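Local coordinates for protein 1-deoxy-D-xylulose 5-phosphate reductoisomerase (Zymomonas mobilis, PDB 1R0K) that catalyses the NADPH-dependent rearrangement and reduction of 1-deoxy-D-xylulose 5-phosphate to 2-C-methyl-D-erythritol 4-phosphate in isoprenoid biosynthesis, using a divalent metal ion, at residues 149-154 with 266-270; 95-99 with 270-274; 153-157 with 225-229; 22-27 with 280-284; 244-248 with 259-263. All coordinates share one frame; numbering follows the deposited sequence.

Contact 1: 149-154 with 266-270; sequences VDSEHN and MRTPI
Pro269 packs against the start of helix 151-159, touching both the backbone of Val149 and the side chain of Asn154. Its CB lies 3.4 Å from Val149 O and 3.5 Å from Asn154 CG. The Asn154 side chain crosses the proline at about a right angle. CG of Asn154 is anti to the backbone N (chi1 -173°), which carries the amide across to the proline. The amide nitrogen comes near Pro269 O, but the angle is too poor for a hydrogen bond. Both polar atoms of the Asn154 amide have partners outside the two segments. ND2 bonds Pro148 O, and OD1 bonds the side chain of Gln158. These two bonds fix the amide rotation, so the proline meets a group that is already anchored.

Met266 reaches in from the other end of 266-270. Its chain is bent at chi2 and chi3, and this fold brings the thioether over to 149-154. Met266 SD sits 3.4 Å from Ser151 OG, and Met266 CE sits 3.6 Å from Val149 O. Val149 adds an apolar touch, with CG1 4.0 Å from Ile270 CG1. No hydrogen bond spans the two segments.

Further out, Ile16 of helix 15-25 lies beside Met266, and Glu152 forms a salt bridge with Lys218. Asp150 occupies the N-cap position of helix 151-159 but makes no capping bond with its side chain. Asp150 and Glu152 are predicted manganese ligands, and Ser151 and Glu152 are predicted to bind the substrate. The contact therefore sets helix 267-275 against the turn that probably presents the metal and substrate site of this reductoisomerase.

Contact 2: 95-99 with 270-274; sequences DWTMA and IGHTL
Strand 96-99 belongs to the parallel sheet of the Rossmann-type NADPH domain, and here helix 267-275 packs against it. Trp96 carries most of the contact. Its indole is held at an edge and over a face. At the edge, Trp96 NE1 donates to Thr273 O at 2.9 Å. This bond is bent, with an N-H...O angle of 140°. The donor stands above the carbonyl plane, and the oxygen is tilted from the ring plane. Thr273 OG1 also lies at the ring edge, 3.5 Å from Trp96 CZ2.

Over one face sits a methyl of Leu274. Its CD1 is 3.5 Å from the centroid of the six-membered ring and only 6° off the ring normal. This is a well-centred CH-pi contact. On the opposite face lies the backbone N of Met98, offset toward the rim. The ring is thus fixed by a polar bond at its edge and packed on both faces.

Thr273 OG1 turns back into its own helix and donates to Ile270 O at 2.9 Å. That oxygen also accepts from Leu274 N, so two donors grip it. The hydroxyl bond lies in the carbonyl plane, on a lone pair. Met98 has a chain bent at chi2 and chi3, which turns CE toward the helix, 4.0 Å from Ile270 CG2.

The strand and helix segments run 149° apart, with axes 10.3 Å apart at closest approach. Thr20 of helix 15-25 touches Trp96, Met98 and Ile270. Ala121 of strand 119-122 touches Trp96, Met98 and Thr273. The helix therefore meets the sheet beside helix 15-25 and next to strand 119-122.

Contact 3: 153-157 with 225-229; sequences HNAIF and AFHLF
Phe229 lays its ring against Ile156, with the CG2 methyl over the face. CG2 is 3.5 Å from the ring centroid and 16° off the normal, a close CH-pi contact. Leu228 CB lies over the opposite face; both carbons are offset toward the rim. CG of Phe229 is anti to the carbonyl carbon (chi1 -54°), which directs the ring toward helix 151-159. At the ring edge, Phe229 CZ lies 3.5 Å from His153 O. Phe229 CE1 also approaches CB of Phe157, at 4.2 Å.

These segments of helices 151-159 and 216-229 run roughly parallel, crossing at -31° with axes 11.1 Å apart. Predicted manganese ligands are Glu152 on helix 151-159, with Asp150 at its N-cap, and Glu221 on helix 216-229.

The second pairing is His153 with Leu228, whose side chains cross at about a right angle. Leu228 CD1 sits over one face of the imidazole, offset toward the rim and 3.7 Å from His153 CG. His153 NE2 bonds Glu221 O, which fixes the ring. With alanine in place of Phe229, a gap is likely to open between Ile156 CG2 and Leu228 CB, and the helices would lose most of their apolar contact here. Ile171 of strand 168-175 touches both Ile156 and Phe229.

Contact 4: 22-27 with 280-284; sequences DLIERN and METPA
The loop after helix 267-275 lies here along the C-terminal end of helix 15-25, the helix that follows the first strand of the Rossmann-type NADPH domain. Leu23 faces the loop from the helix. Its CD2 is 3.9 Å from Thr282 CB, and its CB meets the methyl of Met280. Met280 is bent at chi3 (-75°), which turns CE back to the helix end. Met280 CE also lies 3.4 Å from Asn27 ND2.

Asn27 ties off the helix end. Asn27 ND2 donates to Leu23 O at 2.8 Å, within the carbonyl plane and the amide plane. The same nitrogen donates to a water that passes a hydrogen bond on to Glu281 O. Through this water the Asn27 amide links the helix end to the loop.

This is helix-to-loop packing on the edge of the NADPH domain, with the loop itself in the dimer interface. Thr282 OG1 accepts from Ala284 N in an ST turn and bonds Asp254 O of the second subunit.

Pro283 CG lies over one face of the Arg26 guanidinium, offset toward the rim, 4.0 Å from Arg26 NH2. Arg26 is extended from CG to NE and grips Asp22 side-on. Arg26 NE donates to Asp22 OD2 at 2.7 Å, nearly straight at 179°, from above the carboxylate plane. The NH2 bond to OD1, on its syn lone pair, is longer and more bent. An asparagine in place of Asp22 would probably leave Arg26 without its charged mate, its guanidinium freer to turn away from Pro283. Asp22 OD2 has a second charged partner in Arg267.

Contact 5: 244-248 with 259-263; sequences SVIHS and AQIGS
Strands 246-252 and 257-261 form an antiparallel beta hairpin, and these segments lie at its open end. Backbone bonds come first. His247 N donates to Gln260 O at 2.9 Å, and Gly262 N donates to Val245 O at 3.2 Å. Gln260 N bonds Ser248 O only weakly. Ile246 and Ile261 are a non-hydrogen-bonded pair, and Ile261 CA makes a CA-H...O contact with Val245 O. Strand 257-261 also pairs with a strand of the second subunit, so the sheet continues across the dimer.

Apolar contacts lie on the face of the sheet with the two isoleucines. These run side by side, pointing the same way, with Ile246 CG1 3.9 Å from Ile261 CG1. Ala259 CB lies near Ile246 CG2.

Polar side chains add a further bond. Gln260 NE2 donates to His247 ND1 at 2.7 Å, with ring and amide planes 24° apart. Gln260 is bent at chi2 (-84°), which turns the amide back toward the ring. His247 lies near Ser151, predicted to bind the substrate. Val245 O stands over the centre of one ring face. At the ring edge, in its plane, a water lies 2.9 Å from His247 NE2 and donates to Gly262 O.

Contacts 2, 3 and 5 are buried, contact 1 is partly so, and contact 4 reaches the surface. Helix 267-275 serves both contact 1 and contact 2, which share Ile270; helix 151-159 serves contacts 1 and 3. Contact 5 touches that helix through Ala155 and Glu152. Contact 3 is apolar and aromatic between helices, and contact 2 adds an indole hydrogen bond against the sheet. Contact 5 rests on backbone pairing. Contact 4 packs apolar groups and a water-mediated link beside a salt bridge internal to 22-27, and joins contact 1 through Arg267 and Asp22. Contacts 4 and 5 meet the second subunit most extensively; contacts 1 and 2 each touch it through one residue, and contact 3 not at all.

Contact 1: 149-154 with 266-270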
# COMPACT_ATOMS: atom_id res chain seq x y z
N VAL B 149 -0.28 -15.28 -7.70
CA VAL B 149 0.17 -15.81 -6.41
C VAL B 149 1.57 -15.40 -5.95
O VAL B 149 1.79 -15.18 -4.75
CB VAL B 149 0.09 -17.35 -6.43
CG1 VAL B 149 0.72 -17.93 -5.16
CG2 VAL B 149 -1.36 -17.78 -6.55
N ASP B 150 2.52 -15.30 -6.87
CA ASP B 150 3.88 -14.95 -6.50
C ASP B 150 4.00 -13.60 -5.79
O ASP B 150 3.24 -12.67 -6.06
CB ASP B 150 4.79 -15.04 -7.72
CG ASP B 150 4.94 -16.47 -8.23
OD1 ASP B 150 4.65 -17.41 -7.45
OD2 ASP B 150 5.35 -16.66 -9.40
N SER B 151 4.97 -13.51 -4.88
CA SER B 151 5.19 -12.32 -4.05
C SER B 151 5.11 -10.94 -4.68
O SER B 151 4.37 -10.09 -4.19
CB SER B 151 6.52 -12.43 -3.31
OG SER B 151 6.50 -13.53 -2.43
N GLU B 152 5.88 -10.71 -5.73
CA GLU B 152 5.87 -9.40 -6.37
C GLU B 152 4.54 -9.10 -7.07
O GLU B 152 4.00 -8.00 -6.94
CB GLU B 152 7.00 -9.30 -7.39
CG GLU B 152 8.41 -9.35 -6.81
CD GLU B 152 8.89 -10.75 -6.47
OE1 GLU B 152 8.28 -11.74 -6.94
OE2 GLU B 152 9.89 -10.85 -5.75
N HIS B 153 4.03 -10.07 -7.81
CA HIS B 153 2.79 -9.88 -8.53
C HIS B 153 1.61 -9.68 -7.60
O HIS B 153 0.74 -8.85 -7.88
CB HIS B 153 2.53 -11.06 -9.46
CG HIS B 153 3.61 -11.26 -10.47
ND1 HIS B 153 4.03 -12.52 -10.86
CD2 HIS B 153 4.37 -10.37 -11.14
CE1 HIS B 153 5.01 -12.39 -11.74
NE2 HIS B 153 5.24 -11.10 -11.92
N ASN B 154 1.56 -10.44 -6.51
CA ASN B 154 0.45 -10.31 -5.57
C ASN B 154 0.54 -8.95 -4.88
O ASN B 154 -0.48 -8.31 -4.63
CB ASN B 154 0.49 -11.45 -4.54
CG ASN B 154 -0.73 -11.45 -3.65
OD1 ASN B 154 -0.73 -10.84 -2.57
ND2 ASN B 154 -1.80 -12.11 -4.10
N MET B 266 4.54 -17.32 2.37
CA MET B 266 3.72 -17.34 1.18
C MET B 266 2.23 -17.48 1.47
O MET B 266 1.40 -17.35 0.57
CB MET B 266 4.17 -18.46 0.24
CG MET B 266 5.46 -18.15 -0.52
SD MET B 266 5.33 -16.63 -1.51
CE MET B 266 4.12 -17.13 -2.78
N ARG B 267 1.87 -17.76 2.72
CA ARG B 267 0.46 -17.87 3.07
C ARG B 267 -0.20 -16.50 3.01
O ARG B 267 -1.42 -16.40 2.93
CB ARG B 267 0.27 -18.50 4.45
CG ARG B 267 0.46 -20.02 4.45
CD ARG B 267 0.38 -20.62 5.84
NE ARG B 267 1.47 -20.15 6.69
CZ ARG B 267 1.72 -20.62 7.91
NH1 ARG B 267 0.97 -21.59 8.41
NH2 ARG B 267 2.72 -20.11 8.63
N THR B 268 0.60 -15.44 3.05
CA THR B 268 0.02 -14.10 2.98
C THR B 268 -0.53 -13.86 1.57
O THR B 268 -1.70 -13.55 1.41
CB THR B 268 1.04 -13.01 3.37
OG1 THR B 268 1.32 -13.12 4.77
CG2 THR B 268 0.48 -11.61 3.08
N PRO B 269 0.32 -13.99 0.53
CA PRO B 269 -0.23 -13.77 -0.81
C PRO B 269 -1.26 -14.85 -1.19
O PRO B 269 -2.26 -14.56 -1.84
CB PRO B 269 1.02 -13.80 -1.71
CG PRO B 269 2.00 -14.65 -0.92
CD PRO B 269 1.79 -14.13 0.48
N ILE B 270 -1.02 -16.10 -0.78
CA ILE B 270 -1.97 -17.17 -1.09
C ILE B 270 -3.28 -16.85 -0.39
O ILE B 270 -4.35 -16.90 -0.99
CB ILE B 270 -1.45 -18.56 -0.63
CG1 ILE B 270 -0.25 -18.98 -1.47
CG2 ILE B 270 -2.56 -19.61 -0.78
CD1 ILE B 270 0.42 -20.26 -0.99

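Contact 2: 95-99 with 270-274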
# COMPACT_ATOMS: atom_id res chain seq x y z
N ASP B 95 -14.79 -23.57 -7.82
CA ASP B 95 -14.97 -22.13 -7.92
C ASP B 95 -13.61 -21.45 -7.77
O ASP B 95 -13.38 -20.38 -8.33
CB ASP B 95 -15.92 -21.61 -6.84
CG ASP B 95 -16.25 -20.14 -7.02
OD1 ASP B 95 -16.90 -19.79 -8.03
OD2 ASP B 95 -15.84 -19.32 -6.15
N TRP B 96 -12.72 -22.08 -7.02
CA TRP B 96 -11.39 -21.52 -6.80
C TRP B 96 -10.35 -22.58 -7.13
O TRP B 96 -10.39 -23.68 -6.59
CB TRP B 96 -11.23 -21.09 -5.34
CG TRP B 96 -9.99 -20.31 -5.08
CD1 TRP B 96 -9.81 -18.97 -5.24
CD2 TRP B 96 -8.75 -20.82 -4.57
NE1 TRP B 96 -8.54 -18.60 -4.86
CE2 TRP B 96 -7.87 -19.72 -4.44
CE3 TRP B 96 -8.29 -22.09 -4.20
CZ2 TRP B 96 -6.55 -19.85 -3.97
CZ3 TRP B 96 -6.99 -22.23 -3.72
CH2 TRP B 96 -6.14 -21.12 -3.61
N THR B 97 -9.43 -22.23 -8.02
CA THR B 97 -8.39 -23.15 -8.44
C THR B 97 -6.99 -22.60 -8.25
O THR B 97 -6.67 -21.52 -8.76
CB THR B 97 -8.52 -23.51 -9.95
OG1 THR B 97 -9.78 -24.13 -10.19
CG2 THR B 97 -7.39 -24.47 -10.37
N MET B 98 -6.16 -23.33 -7.52
CA MET B 98 -4.78 -22.93 -7.32
C MET B 98 -4.02 -23.64 -8.43
O MET B 98 -3.94 -24.87 -8.44
CB MET B 98 -4.28 -23.38 -5.94
CG MET B 98 -2.76 -23.29 -5.77
SD MET B 98 -2.07 -21.65 -6.12
CE MET B 98 -2.50 -20.80 -4.64
N ALA B 99 -3.48 -22.87 -9.37
CA ALA B 99 -2.73 -23.44 -10.49
C ALA B 99 -1.26 -23.40 -10.10
O ALA B 99 -0.58 -22.40 -10.33
CB ALA B 99 -2.96 -22.62 -11.74
N ILE B 270 -1.02 -16.10 -0.78
CA ILE B 270 -1.97 -17.17 -1.09
C ILE B 270 -3.28 -16.85 -0.39
O ILE B 270 -4.35 -16.90 -0.99
CB ILE B 270 -1.45 -18.56 -0.63
CG1 ILE B 270 -0.25 -18.98 -1.47
CG2 ILE B 270 -2.56 -19.61 -0.78
CD1 ILE B 270 0.42 -20.26 -0.99
N GLY B 271 -3.19 -16.50 0.90
CA GLY B 271 -4.38 -16.17 1.66
C GLY B 271 -5.17 -15.05 0.98
O GLY B 271 -6.39 -15.03 1.02
N HIS B 272 -4.45 -14.12 0.36
CA HIS B 272 -5.11 -13.02 -0.34
C HIS B 272 -5.90 -13.54 -1.54
O HIS B 272 -7.03 -13.12 -1.77
CB HIS B 272 -4.08 -11.97 -0.79
CG HIS B 272 -4.60 -11.01 -1.82
ND1 HIS B 272 -4.61 -11.30 -3.17
CD2 HIS B 272 -5.13 -9.77 -1.70
CE1 HIS B 272 -5.13 -10.28 -3.83
NE2 HIS B 272 -5.46 -9.34 -2.97
N THR B 273 -5.32 -14.46 -2.30
CA THR B 273 -6.02 -14.96 -3.48
C THR B 273 -7.15 -15.90 -3.10
O THR B 273 -8.16 -15.97 -3.79
CB THR B 273 -5.06 -15.71 -4.45
OG1 THR B 273 -4.62 -16.93 -3.85
CG2 THR B 273 -3.84 -14.84 -4.77
N LEU B 274 -6.99 -16.60 -1.98
CA LEU B 274 -8.01 -17.53 -1.51
C LEU B 274 -9.25 -16.81 -0.98
O LEU B 274 -10.38 -17.19 -1.27
CB LEU B 274 -7.41 -18.46 -0.44
CG LEU B 274 -8.35 -19.53 0.13
CD1 LEU B 274 -8.89 -20.39 -1.01
CD2 LEU B 274 -7.61 -20.39 1.15

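Contact 3: 153-157 with 225-229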
# COMPACT_ATOMS: atom_id res chain seq x y z
N HIS B 153 4.03 -10.07 -7.81
CA HIS B 153 2.79 -9.88 -8.53
C HIS B 153 1.61 -9.68 -7.60
O HIS B 153 0.74 -8.85 -7.88
CB HIS B 153 2.53 -11.06 -9.46
CG HIS B 153 3.61 -11.26 -10.47
ND1 HIS B 153 4.03 -12.52 -10.86
CD2 HIS B 153 4.37 -10.37 -11.14
CE1 HIS B 153 5.01 -12.39 -11.74
NE2 HIS B 153 5.24 -11.10 -11.92
N ASN B 154 1.56 -10.44 -6.51
CA ASN B 154 0.45 -10.31 -5.57
C ASN B 154 0.54 -8.95 -4.88
O ASN B 154 -0.48 -8.31 -4.63
CB ASN B 154 0.49 -11.45 -4.54
CG ASN B 154 -0.73 -11.45 -3.65
OD1 ASN B 154 -0.73 -10.84 -2.57
ND2 ASN B 154 -1.80 -12.11 -4.10
N ALA B 155 1.76 -8.52 -4.60
CA ALA B 155 1.99 -7.23 -3.96
C ALA B 155 1.50 -6.12 -4.89
O ALA B 155 0.85 -5.17 -4.46
CB ALA B 155 3.48 -7.04 -3.67
N ILE B 156 1.83 -6.25 -6.17
CA ILE B 156 1.40 -5.26 -7.15
C ILE B 156 -0.12 -5.27 -7.22
O ILE B 156 -0.76 -4.22 -7.18
CB ILE B 156 1.98 -5.56 -8.54
CG1 ILE B 156 3.50 -5.42 -8.50
CG2 ILE B 156 1.37 -4.59 -9.57
CD1 ILE B 156 4.21 -5.90 -9.75
N PHE B 157 -0.69 -6.46 -7.30
CA PHE B 157 -2.14 -6.60 -7.37
C PHE B 157 -2.85 -5.90 -6.20
O PHE B 157 -3.88 -5.24 -6.39
CB PHE B 157 -2.50 -8.08 -7.41
CG PHE B 157 -3.94 -8.33 -7.67
CD1 PHE B 157 -4.87 -8.23 -6.63
CD2 PHE B 157 -4.39 -8.65 -8.94
CE1 PHE B 157 -6.22 -8.44 -6.88
CE2 PHE B 157 -5.74 -8.85 -9.19
CZ PHE B 157 -6.65 -8.75 -8.16
N ALA B 225 4.40 -9.65 -15.21
CA ALA B 225 3.74 -8.44 -14.73
C ALA B 225 3.14 -7.66 -15.89
O ALA B 225 2.04 -7.10 -15.78
CB ALA B 225 4.73 -7.57 -13.98
N PHE B 226 3.86 -7.63 -17.00
CA PHE B 226 3.40 -6.90 -18.17
C PHE B 226 2.04 -7.43 -18.65
O PHE B 226 1.16 -6.65 -19.01
CB PHE B 226 4.43 -7.02 -19.30
CG PHE B 226 4.00 -6.40 -20.59
CD1 PHE B 226 3.90 -5.01 -20.72
CD2 PHE B 226 3.64 -7.19 -21.68
CE1 PHE B 226 3.46 -4.43 -21.91
CE2 PHE B 226 3.20 -6.62 -22.87
CZ PHE B 226 3.11 -5.24 -22.98
N HIS B 227 1.87 -8.75 -18.66
CA HIS B 227 0.62 -9.34 -19.11
C HIS B 227 -0.47 -9.24 -18.06
O HIS B 227 -1.63 -9.03 -18.38
CB HIS B 227 0.82 -10.81 -19.50
CG HIS B 227 1.49 -10.99 -20.82
ND1 HIS B 227 2.82 -11.35 -20.95
CD2 HIS B 227 1.02 -10.83 -22.08
CE1 HIS B 227 3.13 -11.41 -22.23
NE2 HIS B 227 2.06 -11.10 -22.94
N LEU B 228 -0.09 -9.37 -16.79
CA LEU B 228 -1.06 -9.28 -15.71
C LEU B 228 -1.70 -7.91 -15.55
O LEU B 228 -2.91 -7.80 -15.34
CB LEU B 228 -0.40 -9.62 -14.37
CG LEU B 228 -0.11 -11.08 -14.04
CD1 LEU B 228 0.84 -11.15 -12.85
CD2 LEU B 228 -1.42 -11.80 -13.73
N PHE B 229 -0.89 -6.86 -15.65
CA PHE B 229 -1.40 -5.52 -15.42
C PHE B 229 -1.70 -4.65 -16.63
O PHE B 229 -2.28 -3.57 -16.49
CB PHE B 229 -0.47 -4.85 -14.41
CG PHE B 229 -0.32 -5.67 -13.15
CD1 PHE B 229 -1.41 -5.85 -12.30
CD2 PHE B 229 0.85 -6.36 -12.88
CE1 PHE B 229 -1.34 -6.73 -11.21
CE2 PHE B 229 0.94 -7.24 -11.80
CZ PHE B 229 -0.15 -7.43 -10.96

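Contact 4: 22-27 with 280-284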
# COMPACT_ATOMS: atom_id res chain seq x y z
N ASP B 22 -2.58 -25.76 3.89
CA ASP B 22 -2.53 -25.30 5.27
C ASP B 22 -3.73 -24.38 5.53
O ASP B 22 -4.47 -24.57 6.49
CB ASP B 22 -1.23 -24.53 5.53
CG ASP B 22 -1.10 -24.05 6.97
OD1 ASP B 22 -0.59 -24.81 7.82
OD2 ASP B 22 -1.52 -22.91 7.26
N LEU B 23 -3.92 -23.40 4.66
CA LEU B 23 -5.02 -22.46 4.82
C LEU B 23 -6.39 -23.10 4.60
O LEU B 23 -7.35 -22.77 5.30
CB LEU B 23 -4.85 -21.26 3.87
CG LEU B 23 -3.57 -20.44 4.08
CD1 LEU B 23 -3.64 -19.16 3.24
CD2 LEU B 23 -3.42 -20.08 5.55
N ILE B 24 -6.48 -24.00 3.63
CA ILE B 24 -7.74 -24.68 3.35
C ILE B 24 -8.17 -25.55 4.54
O ILE B 24 -9.33 -25.52 4.95
CB ILE B 24 -7.63 -25.58 2.09
CG1 ILE B 24 -7.45 -24.71 0.85
CG2 ILE B 24 -8.88 -26.45 1.96
CD1 ILE B 24 -7.18 -25.49 -0.42
N GLU B 25 -7.24 -26.31 5.08
CA GLU B 25 -7.55 -27.19 6.19
C GLU B 25 -7.91 -26.50 7.51
O GLU B 25 -8.50 -27.12 8.40
CB GLU B 25 -6.42 -28.20 6.37
CG GLU B 25 -6.43 -29.23 5.24
CD GLU B 25 -5.34 -30.27 5.37
OE1 GLU B 25 -4.24 -30.06 4.82
OE2 GLU B 25 -5.60 -31.29 6.05
N ARG B 26 -7.56 -25.22 7.63
CA ARG B 26 -7.89 -24.44 8.82
C ARG B 26 -9.29 -23.87 8.60
O ARG B 26 -9.84 -23.18 9.45
CB ARG B 26 -6.92 -23.26 8.99
CG ARG B 26 -5.49 -23.66 9.23
CD ARG B 26 -4.56 -22.44 9.18
NE ARG B 26 -3.18 -22.84 9.38
CZ ARG B 26 -2.66 -23.18 10.56
NH1 ARG B 26 -3.42 -23.15 11.65
NH2 ARG B 26 -1.40 -23.56 10.64
N ASN B 27 -9.87 -24.18 7.44
CA ASN B 27 -11.18 -23.66 7.09
C ASN B 27 -12.02 -24.65 6.28
O ASN B 27 -12.66 -24.28 5.30
CB ASN B 27 -11.01 -22.37 6.28
CG ASN B 27 -10.32 -21.28 7.08
OD1 ASN B 27 -10.95 -20.63 7.92
ND2 ASN B 27 -9.03 -21.08 6.83
N MET B 280 -8.77 -13.07 4.84
CA MET B 280 -8.84 -14.15 5.82
C MET B 280 -7.60 -14.11 6.68
O MET B 280 -6.56 -13.60 6.27
CB MET B 280 -8.91 -15.51 5.13
CG MET B 280 -7.62 -15.91 4.43
SD MET B 280 -7.79 -17.42 3.45
CE MET B 280 -7.80 -18.68 4.75
N GLU B 281 -7.70 -14.64 7.89
CA GLU B 281 -6.54 -14.66 8.75
C GLU B 281 -5.62 -15.81 8.32
O GLU B 281 -6.09 -16.81 7.77
CB GLU B 281 -6.97 -14.85 10.20
CG GLU B 281 -5.81 -14.86 11.18
CD GLU B 281 -6.26 -14.63 12.60
OE1 GLU B 281 -7.12 -15.40 13.08
OE2 GLU B 281 -5.74 -13.69 13.24
N THR B 282 -4.32 -15.62 8.50
CA THR B 282 -3.35 -16.67 8.20
C THR B 282 -2.36 -16.59 9.35
O THR B 282 -2.34 -15.60 10.08
CB THR B 282 -2.57 -16.46 6.87
OG1 THR B 282 -1.57 -15.46 7.06
CG2 THR B 282 -3.52 -16.03 5.75
N PRO B 283 -1.55 -17.63 9.55
CA PRO B 283 -0.59 -17.54 10.66
C PRO B 283 0.71 -16.84 10.28
O PRO B 283 1.67 -16.86 11.03
CB PRO B 283 -0.39 -19.00 11.07
CG PRO B 283 -0.59 -19.74 9.80
CD PRO B 283 -1.73 -19.03 9.11
N ALA B 284 0.73 -16.20 9.11
CA ALA B 284 1.93 -15.49 8.67
C ALA B 284 2.39 -14.51 9.76
O ALA B 284 1.57 -13.85 10.40
CB ALA B 284 1.65 -14.74 7.37
O HOH W 1 -7.92 -18.85 8.51

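Contact 5: 244-248 with 259-263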
# COMPACT_ATOMS: atom_id res chain seq x y z
N SER B 244 14.13 -7.28 0.76
CA SER B 244 12.94 -7.88 0.16
C SER B 244 11.73 -7.89 1.08
O SER B 244 10.96 -8.85 1.09
CB SER B 244 13.24 -9.33 -0.28
OG SER B 244 14.24 -9.36 -1.29
N VAL B 245 11.56 -6.82 1.87
CA VAL B 245 10.41 -6.74 2.77
C VAL B 245 9.31 -5.98 2.04
O VAL B 245 8.13 -6.28 2.20
CB VAL B 245 10.76 -6.05 4.11
CG1 VAL B 245 11.47 -7.05 5.01
CG2 VAL B 245 11.64 -4.84 3.88
N ILE B 246 9.70 -5.00 1.23
CA ILE B 246 8.72 -4.30 0.41
C ILE B 246 8.69 -5.23 -0.80
O ILE B 246 9.70 -5.40 -1.49
CB ILE B 246 9.19 -2.89 -0.01
CG1 ILE B 246 9.22 -1.98 1.22
CG2 ILE B 246 8.26 -2.33 -1.09
CD1 ILE B 246 9.58 -0.53 0.93
N HIS B 247 7.54 -5.85 -1.02
CA HIS B 247 7.39 -6.83 -2.08
C HIS B 247 7.12 -6.29 -3.49
O HIS B 247 7.21 -7.05 -4.46
CB HIS B 247 6.33 -7.85 -1.64
CG HIS B 247 6.69 -8.57 -0.38
ND1 HIS B 247 5.78 -8.86 0.61
CD2 HIS B 247 7.89 -9.05 0.05
CE1 HIS B 247 6.40 -9.47 1.61
NE2 HIS B 247 7.67 -9.60 1.29
N SER B 248 6.82 -5.00 -3.57
CA SER B 248 6.59 -4.25 -4.82
C SER B 248 5.69 -3.05 -4.58
O SER B 248 5.03 -2.95 -3.55
CB SER B 248 6.04 -5.13 -5.94
OG SER B 248 7.11 -5.80 -6.59
N ALA B 259 2.43 0.43 -1.38
CA ALA B 259 3.35 -0.69 -1.35
C ALA B 259 2.79 -1.81 -0.49
O ALA B 259 1.98 -1.57 0.41
CB ALA B 259 4.69 -0.23 -0.79
N GLN B 260 3.19 -3.04 -0.78
CA GLN B 260 2.76 -4.17 0.01
C GLN B 260 4.04 -4.63 0.69
O GLN B 260 5.06 -4.85 0.03
CB GLN B 260 2.17 -5.28 -0.87
CG GLN B 260 1.40 -6.34 -0.08
CD GLN B 260 2.29 -7.42 0.51
OE1 GLN B 260 1.85 -8.24 1.34
NE2 GLN B 260 3.54 -7.45 0.08
N ILE B 261 3.98 -4.74 2.01
CA ILE B 261 5.13 -5.12 2.81
C ILE B 261 4.77 -6.27 3.74
O ILE B 261 3.61 -6.44 4.09
CB ILE B 261 5.59 -3.91 3.68
CG1 ILE B 261 5.75 -2.67 2.79
CG2 ILE B 261 6.89 -4.23 4.40
CD1 ILE B 261 6.07 -1.40 3.54
N GLY B 262 5.75 -7.08 4.12
CA GLY B 262 5.45 -8.16 5.04
C GLY B 262 6.54 -9.19 5.19
O GLY B 262 7.61 -9.06 4.60
N SER B 263 6.28 -10.21 6.01
CA SER B 263 7.23 -11.30 6.21
C SER B 263 7.21 -12.09 4.90
O SER B 263 6.37 -11.83 4.03
CB SER B 263 6.77 -12.19 7.36
OG SER B 263 5.41 -12.57 7.19
O HOH W 2 9.38 -10.67 3.38